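Local structure of intracellular serine protease (Bacillus licheniformis, 4ZOQ) at residues G92-I97 and V101-Y106; V45-I50 and T285-I290; P59-S64 and H86-A91. The protein is a lanthipeptide protease of the subtilase (S8) family that cleaves peptide bonds sequence-specifically, probably as a serine-type endopeptidase. All coordinates share one frame; numbering follows the deposited sequence.

Contact 1 of 3, residues G92-I97 and V101-Y106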
# COMPACT_ATOMS: atom_id res chain seq x y z
N GLY B 92 -0.43 10.55 -3.94
CA GLY B 92 0.46 11.69 -3.96
C GLY B 92 1.84 11.34 -3.45
O GLY B 92 2.83 11.89 -3.94
N MET B 93 1.95 10.40 -2.52
CA MET B 93 3.27 10.11 -2.01
C MET B 93 4.08 9.33 -3.04
O MET B 93 5.30 9.52 -3.13
CB MET B 93 3.22 9.35 -0.70
CG MET B 93 2.53 10.09 0.41
SD MET B 93 2.98 11.82 0.48
CE MET B 93 2.91 12.11 2.27
N ILE B 94 3.43 8.47 -3.82
CA ILE B 94 4.12 7.84 -4.93
C ILE B 94 4.52 8.91 -5.93
O ILE B 94 5.65 8.92 -6.44
CB ILE B 94 3.24 6.83 -5.69
CG1 ILE B 94 2.85 5.62 -4.84
CG2 ILE B 94 3.92 6.40 -7.00
CD1 ILE B 94 1.58 5.01 -5.34
N ASN B 95 3.58 9.80 -6.23
CA ASN B 95 3.80 10.79 -7.28
C ASN B 95 4.91 11.81 -6.99
O ASN B 95 5.70 12.13 -7.87
CB ASN B 95 2.51 11.54 -7.57
CG ASN B 95 2.67 12.53 -8.69
OD1 ASN B 95 2.88 12.15 -9.84
ND2 ASN B 95 2.62 13.81 -8.36
N ILE B 96 4.96 12.33 -5.76
CA ILE B 96 5.91 13.40 -5.44
C ILE B 96 7.36 12.91 -5.58
O ILE B 96 8.23 13.69 -5.95
CB ILE B 96 5.66 13.98 -4.02
CG1 ILE B 96 6.38 15.31 -3.87
CG2 ILE B 96 6.03 13.01 -2.91
CD1 ILE B 96 5.89 16.41 -4.80
N ILE B 97 7.59 11.61 -5.38
CA ILE B 97 8.90 11.00 -5.56
C ILE B 97 9.16 10.55 -7.01
O ILE B 97 10.26 10.77 -7.56
CB ILE B 97 9.06 9.77 -4.61
CG1 ILE B 97 9.34 10.26 -3.19
CG2 ILE B 97 10.19 8.87 -5.07
CD1 ILE B 97 8.96 9.33 -2.14
N VAL B 101 5.82 7.90 -13.18
CA VAL B 101 5.37 6.50 -13.21
C VAL B 101 3.86 6.44 -13.27
O VAL B 101 3.18 7.36 -12.80
CB VAL B 101 5.86 5.67 -12.02
CG1 VAL B 101 7.36 5.46 -12.12
CG2 VAL B 101 5.46 6.31 -10.71
N THR B 102 3.32 5.37 -13.84
CA THR B 102 1.87 5.31 -13.97
C THR B 102 1.27 4.80 -12.67
O THR B 102 1.87 3.96 -11.99
CB THR B 102 1.45 4.41 -15.17
OG1 THR B 102 1.83 5.05 -16.40
CG2 THR B 102 -0.05 4.18 -15.18
N ILE B 103 0.13 5.34 -12.27
CA ILE B 103 -0.51 4.88 -11.05
C ILE B 103 -1.88 4.30 -11.38
O ILE B 103 -2.70 4.98 -11.96
CB ILE B 103 -0.67 6.02 -10.00
CG1 ILE B 103 0.69 6.53 -9.51
CG2 ILE B 103 -1.48 5.55 -8.81
CD1 ILE B 103 0.60 7.88 -8.77
N THR B 104 -2.14 3.06 -10.98
CA THR B 104 -3.44 2.46 -11.25
C THR B 104 -4.21 2.17 -9.97
O THR B 104 -3.76 1.37 -9.15
CB THR B 104 -3.31 1.12 -12.00
OG1 THR B 104 -2.40 1.25 -13.10
CG2 THR B 104 -4.67 0.65 -12.48
N PRO B 105 -5.40 2.76 -9.83
CA PRO B 105 -6.21 2.56 -8.61
C PRO B 105 -6.96 1.23 -8.64
O PRO B 105 -7.65 0.95 -9.63
CB PRO B 105 -7.19 3.74 -8.64
CG PRO B 105 -7.38 4.03 -10.13
CD PRO B 105 -6.06 3.64 -10.81
N TYR B 106 -6.78 0.41 -7.60
CA TYR B 106 -7.60 -0.76 -7.35
C TYR B 106 -8.38 -0.51 -6.09
O TYR B 106 -7.88 -0.75 -4.98
CB TYR B 106 -6.75 -2.03 -7.20
CG TYR B 106 -6.09 -2.49 -8.48
CD1 TYR B 106 -5.02 -1.79 -9.03
CD2 TYR B 106 -6.53 -3.63 -9.14
CE1 TYR B 106 -4.40 -2.21 -10.19
CE2 TYR B 106 -5.92 -4.06 -10.31
CZ TYR B 106 -4.85 -3.35 -10.83
OH TYR B 106 -4.24 -3.76 -11.98
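Ile94 and Ile103 share the same first torsion (chi1 -65° in both), but each presents a different branch to the other. In Ile94 it sets CG2 opposite the backbone N and aims this short branch at the strand; in Ile103 it carries CG1 away from the carbonyl carbon, and chi2 of 165° stretches CD1 out to the helix. The two side chains therefore slide past each other in opposite directions, with Ile103 CD1 4.0 Å from Ile94 CG2 and 4.2 Å from Ile94 CB. Ile103 CG1 lies almost as near, 4.1 Å from Ile94 CG2, so the whole outer half of Ile103 runs alongside that one methyl. Val101 reaches the same methyl from another direction: its CG2 stands 4.0 Å from Ile94 CG2, and the two side chains are roughly perpendicular. One helix residue thus meets both Ile103 of the strand and Val101 in the loop just ahead of it, two positions apart, while Thr102 between them points away. A looser touch, 4.3 Å from Asn95 CB to Ile103 CD1, extends the packing by one helix residue.

No hydrogen bond crosses between 92-97 and 101-106; the 154 Å² of buried surface is held by apolar contact. Ile94 also packs on Val47 and Leu49 of the adjacent strand 46-51, while Val101 leans on Ala287 of helix 275-297. Together, strand 46-51, helix 86-97 and strand 102-110, parallel neighbours bridged by a packed helix, form a beta-alpha-beta crossover of the subtilisin-like fold.

Contact 2 of 3, residues V45-I50 and T285-I290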
# COMPACT_ATOMS: atom_id res chain seq x y z
N VAL B 45 6.34 2.08 -16.33
CA VAL B 45 6.44 1.40 -15.04
C VAL B 45 5.15 1.70 -14.28
O VAL B 45 4.75 2.86 -14.15
CB VAL B 45 7.66 1.85 -14.22
CG1 VAL B 45 7.49 1.48 -12.74
CG2 VAL B 45 8.94 1.31 -14.82
N LYS B 46 4.46 0.67 -13.81
CA LYS B 46 3.13 0.87 -13.24
C LYS B 46 3.10 0.47 -11.76
O LYS B 46 3.56 -0.63 -11.38
CB LYS B 46 2.07 0.06 -14.01
CG LYS B 46 1.85 0.52 -15.45
CD LYS B 46 0.63 -0.13 -16.10
CE LYS B 46 0.86 -1.60 -16.41
NZ LYS B 46 -0.42 -2.20 -16.92
N VAL B 47 2.57 1.35 -10.93
CA VAL B 47 2.39 1.10 -9.50
C VAL B 47 0.91 0.91 -9.22
O VAL B 47 0.09 1.78 -9.54
CB VAL B 47 2.96 2.26 -8.63
CG1 VAL B 47 2.68 2.03 -7.16
CG2 VAL B 47 4.47 2.44 -8.89
N ALA B 48 0.55 -0.24 -8.66
CA ALA B 48 -0.83 -0.53 -8.32
C ALA B 48 -1.18 0.06 -6.96
O ALA B 48 -0.48 -0.15 -5.97
CB ALA B 48 -1.08 -2.01 -8.34
N LEU B 49 -2.25 0.84 -6.94
CA LEU B 49 -2.72 1.52 -5.75
C LEU B 49 -3.92 0.80 -5.15
O LEU B 49 -5.05 1.09 -5.53
CB LEU B 49 -3.11 2.95 -6.10
CG LEU B 49 -3.50 3.80 -4.89
CD1 LEU B 49 -2.28 4.44 -4.28
CD2 LEU B 49 -4.57 4.84 -5.26
N ILE B 50 -3.69 -0.14 -4.23
CA ILE B 50 -4.80 -0.87 -3.61
C ILE B 50 -5.31 -0.07 -2.43
O ILE B 50 -4.78 -0.17 -1.32
CB ILE B 50 -4.39 -2.28 -3.16
CG1 ILE B 50 -3.88 -3.07 -4.35
CG2 ILE B 50 -5.54 -3.00 -2.51
CD1 ILE B 50 -3.56 -4.43 -4.06
N THR B 285 9.81 5.10 -4.54
CA THR B 285 11.26 4.94 -4.70
C THR B 285 11.58 3.66 -5.49
O THR B 285 12.46 3.67 -6.36
CB THR B 285 11.99 4.86 -3.34
OG1 THR B 285 11.70 6.04 -2.56
CG2 THR B 285 13.51 4.76 -3.57
N ALA B 286 10.84 2.58 -5.23
CA ALA B 286 11.05 1.34 -5.98
C ALA B 286 10.79 1.54 -7.48
O ALA B 286 11.55 1.05 -8.33
CB ALA B 286 10.16 0.24 -5.45
N ALA B 287 9.71 2.25 -7.80
CA ALA B 287 9.37 2.57 -9.18
C ALA B 287 10.49 3.41 -9.80
O ALA B 287 10.81 3.24 -10.98
CB ALA B 287 8.03 3.29 -9.27
N LEU B 288 11.11 4.28 -9.01
CA LEU B 288 12.22 5.05 -9.56
C LEU B 288 13.42 4.16 -9.92
O LEU B 288 14.03 4.35 -10.97
CB LEU B 288 12.66 6.14 -8.58
CG LEU B 288 11.85 7.43 -8.54
CD1 LEU B 288 12.61 8.48 -7.71
CD2 LEU B 288 11.60 7.93 -9.98
N VAL B 289 13.75 3.20 -9.05
CA VAL B 289 14.87 2.29 -9.27
C VAL B 289 14.60 1.42 -10.50
O VAL B 289 15.47 1.28 -11.36
CB VAL B 289 15.13 1.41 -8.05
CG1 VAL B 289 16.05 0.24 -8.41
CG2 VAL B 289 15.74 2.24 -6.94
N ILE B 290 13.39 0.88 -10.59
CA ILE B 290 13.03 0.09 -11.75
C ILE B 290 13.18 0.93 -13.03
O ILE B 290 13.76 0.46 -14.01
CB ILE B 290 11.59 -0.48 -11.64
CG1 ILE B 290 11.51 -1.56 -10.55
CG2 ILE B 290 11.14 -1.07 -12.98
CD1 ILE B 290 10.14 -1.89 -10.08
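Val45, just ahead of strand 46-51, meets two residues of helix 275-297 with two different methyls. Its chi1 of 162° turns CG1 opposite the backbone N and CG2 opposite the carbonyl carbon, which spreads the branches along the helix surface. CG1 of Val45 goes to Ala287 CB at 4.0 Å and also lies 4.1 Å from Ala287 O; that carbonyl is hydrogen-bonded to the hydroxyl of Ser291. CG2 of Val45 takes the other direction, to Ile290 CG2 at 3.7 Å, with the two side chains inclined to each other. Ile290 offers this methyl because chi1 of -70° puts CG2 opposite its N. Ala287 and Ile290 are three residues apart and so on one side of the helix, where Val45 bridges them. The backbones come closest here, Val45 CA to Ala287 CA being 6.7 Å.

Lys46 faces away from the helix, and its NZ is bonded to the carbonyl oxygen of Asp129. This alternation marks the two faces of the central sheet in the three-layer alpha/beta architecture of subtilases: one is packed by helices 86-97 and 275-297, the other by helix 116-128.

Val47 returns to the first face. Its CG2 ends 3.7 Å from Ala287 CB, so the small alanine methyl is touched by both valines. The 160 Å² buried between the segments comes without a hydrogen bond across them.

Beyond Val47 the strand draws away from 285-290. Leu49, on the same face, packs on Thr90 of helix 86-97, whereas Ala48 and Ile50 lie against helix 116-128.

Contact 3 of 3, residues P59-S64 and H86-A91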
# COMPACT_ATOMS: atom_id res chain seq x y z
N PRO B 59 -5.11 17.76 -10.35
CA PRO B 59 -4.12 18.42 -11.22
C PRO B 59 -2.75 17.75 -11.16
O PRO B 59 -2.06 17.62 -12.17
CB PRO B 59 -4.02 19.85 -10.65
CG PRO B 59 -5.29 20.05 -9.91
CD PRO B 59 -5.72 18.70 -9.39
N ASP B 60 -2.38 17.28 -9.97
CA ASP B 60 -1.07 16.67 -9.80
C ASP B 60 -1.03 15.21 -10.23
O ASP B 60 0.02 14.70 -10.61
CB ASP B 60 -0.64 16.81 -8.35
CG ASP B 60 -0.47 18.25 -7.94
OD1 ASP B 60 -0.03 19.07 -8.78
OD2 ASP B 60 -0.77 18.56 -6.77
N LEU B 61 -2.18 14.53 -10.22
CA LEU B 61 -2.18 13.08 -10.44
C LEU B 61 -2.69 12.66 -11.83
O LEU B 61 -2.32 11.61 -12.33
CB LEU B 61 -3.03 12.39 -9.36
CG LEU B 61 -2.66 12.79 -7.94
CD1 LEU B 61 -3.57 12.13 -6.88
CD2 LEU B 61 -1.17 12.55 -7.66
N LYS B 62 -3.51 13.49 -12.48
CA LYS B 62 -4.15 13.07 -13.74
C LYS B 62 -3.16 12.67 -14.85
O LYS B 62 -3.44 11.74 -15.59
CB LYS B 62 -5.13 14.14 -14.24
CG LYS B 62 -4.52 15.48 -14.59
CD LYS B 62 -5.62 16.46 -15.00
CE LYS B 62 -5.07 17.85 -15.37
NZ LYS B 62 -4.59 17.89 -16.79
N ALA B 63 -2.00 13.33 -14.97
CA ALA B 63 -1.01 12.95 -16.01
C ALA B 63 -0.45 11.53 -15.87
O ALA B 63 0.05 10.97 -16.86
CB ALA B 63 0.14 13.94 -16.04
N SER B 64 -0.46 11.00 -14.64
CA SER B 64 0.11 9.68 -14.29
C SER B 64 -0.94 8.61 -14.12
O SER B 64 -0.62 7.42 -14.01
CB SER B 64 0.93 9.76 -13.00
OG SER B 64 1.93 10.75 -13.08
N HIS B 86 -8.46 8.79 1.07
CA HIS B 86 -7.33 8.01 1.53
C HIS B 86 -6.41 7.56 0.39
O HIS B 86 -5.19 7.64 0.52
CB HIS B 86 -7.85 6.81 2.30
CG HIS B 86 -6.78 6.05 3.02
ND1 HIS B 86 -6.16 4.95 2.47
CD2 HIS B 86 -6.26 6.19 4.26
CE1 HIS B 86 -5.27 4.47 3.33
NE2 HIS B 86 -5.32 5.20 4.42
N GLY B 87 -6.99 7.07 -0.70
CA GLY B 87 -6.20 6.59 -1.82
C GLY B 87 -5.48 7.70 -2.55
O GLY B 87 -4.39 7.50 -3.10
N THR B 88 -6.12 8.86 -2.60
CA THR B 88 -5.54 10.08 -3.18
C THR B 88 -4.37 10.60 -2.36
O THR B 88 -3.41 11.11 -2.91
CB THR B 88 -6.61 11.17 -3.32
OG1 THR B 88 -7.64 10.68 -4.18
CG2 THR B 88 -6.03 12.43 -3.93
N GLN B 89 -4.46 10.49 -1.04
CA GLN B 89 -3.31 10.88 -0.23
C GLN B 89 -2.14 9.91 -0.50
O GLN B 89 -1.00 10.34 -0.72
CB GLN B 89 -3.68 10.90 1.25
CG GLN B 89 -4.80 11.89 1.54
CD GLN B 89 -5.15 11.96 3.01
OE1 GLN B 89 -5.74 11.02 3.56
NE2 GLN B 89 -4.77 13.05 3.67
N THR B 90 -2.43 8.61 -0.53
CA THR B 90 -1.42 7.60 -0.81
C THR B 90 -0.80 7.82 -2.20
O THR B 90 0.42 7.86 -2.36
CB THR B 90 -2.02 6.19 -0.70
OG1 THR B 90 -2.60 6.04 0.60
CG2 THR B 90 -0.96 5.13 -0.91
N ALA B 91 -1.65 8.06 -3.19
CA ALA B 91 -1.18 8.31 -4.56
C ALA B 91 -0.16 9.46 -4.66
O ALA B 91 0.82 9.38 -5.39
CB ALA B 91 -2.38 8.60 -5.46
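Leu61 makes the apolar part of this contact with a single methyl, CD1. The side chain leaves the loop with chi1 -51° and an extended chi2 of 177°, which sends CD1 outward between two helix residues three positions apart. CD1 of Leu61 comes 3.9 Å from Thr88 CG2, the two side chains meeting at a slant, and 4.0 Å from Ala91 CB. The two segments bury 118 Å² between them, and Leu61 also touches Thr249 of strand 246-249.

The polar interactions lie within the segments or lead out of them, none crossing between 59-64 and 86-91. In the loop, Ser64 N bonds Leu61 O at 3.0 Å, closing a tight turn; on the helix, Ala91 N bonds Gly87 O at 2.8 Å. While Thr88 gives its methyl to Leu61, its OG1 turns elsewhere, to Asp82 OD2 and the backbone N of Asp55. Asp51 is gripped by both its oxygens: OD1 by His86 ND1 and OD2 by Thr90 OG1, so Thr90 probably helps to orient the carboxylate. Asp51 and His86 belong to the predicted charge relay, and the loop thus packs on the histidine-bearing helix of a subtilase catalytic triad.

Following the chain, helix 24-30 comes before strand 46-51, where segment 45-50 opens contact 2; the loop 59-64 comes next. Contact 3 closes first, when the chain returns at 86-91 after 21 intervening residues. Contact 1 follows in series further along the same helix, spanning the short connection to strand 102-110. Contact 2 closes last, after 234 intervening residues, and encloses both others; none of the three cross. Strands 46-51 and 102-110 are neighbours, with a probable hydrogen bond between Leu49 N and Thr104 O, 2.7 Å, and Ser64 O meets Ile103 N at 2.8 Å. Loop, sheet and the helices 86-97 and 275-297 are thereby tied together.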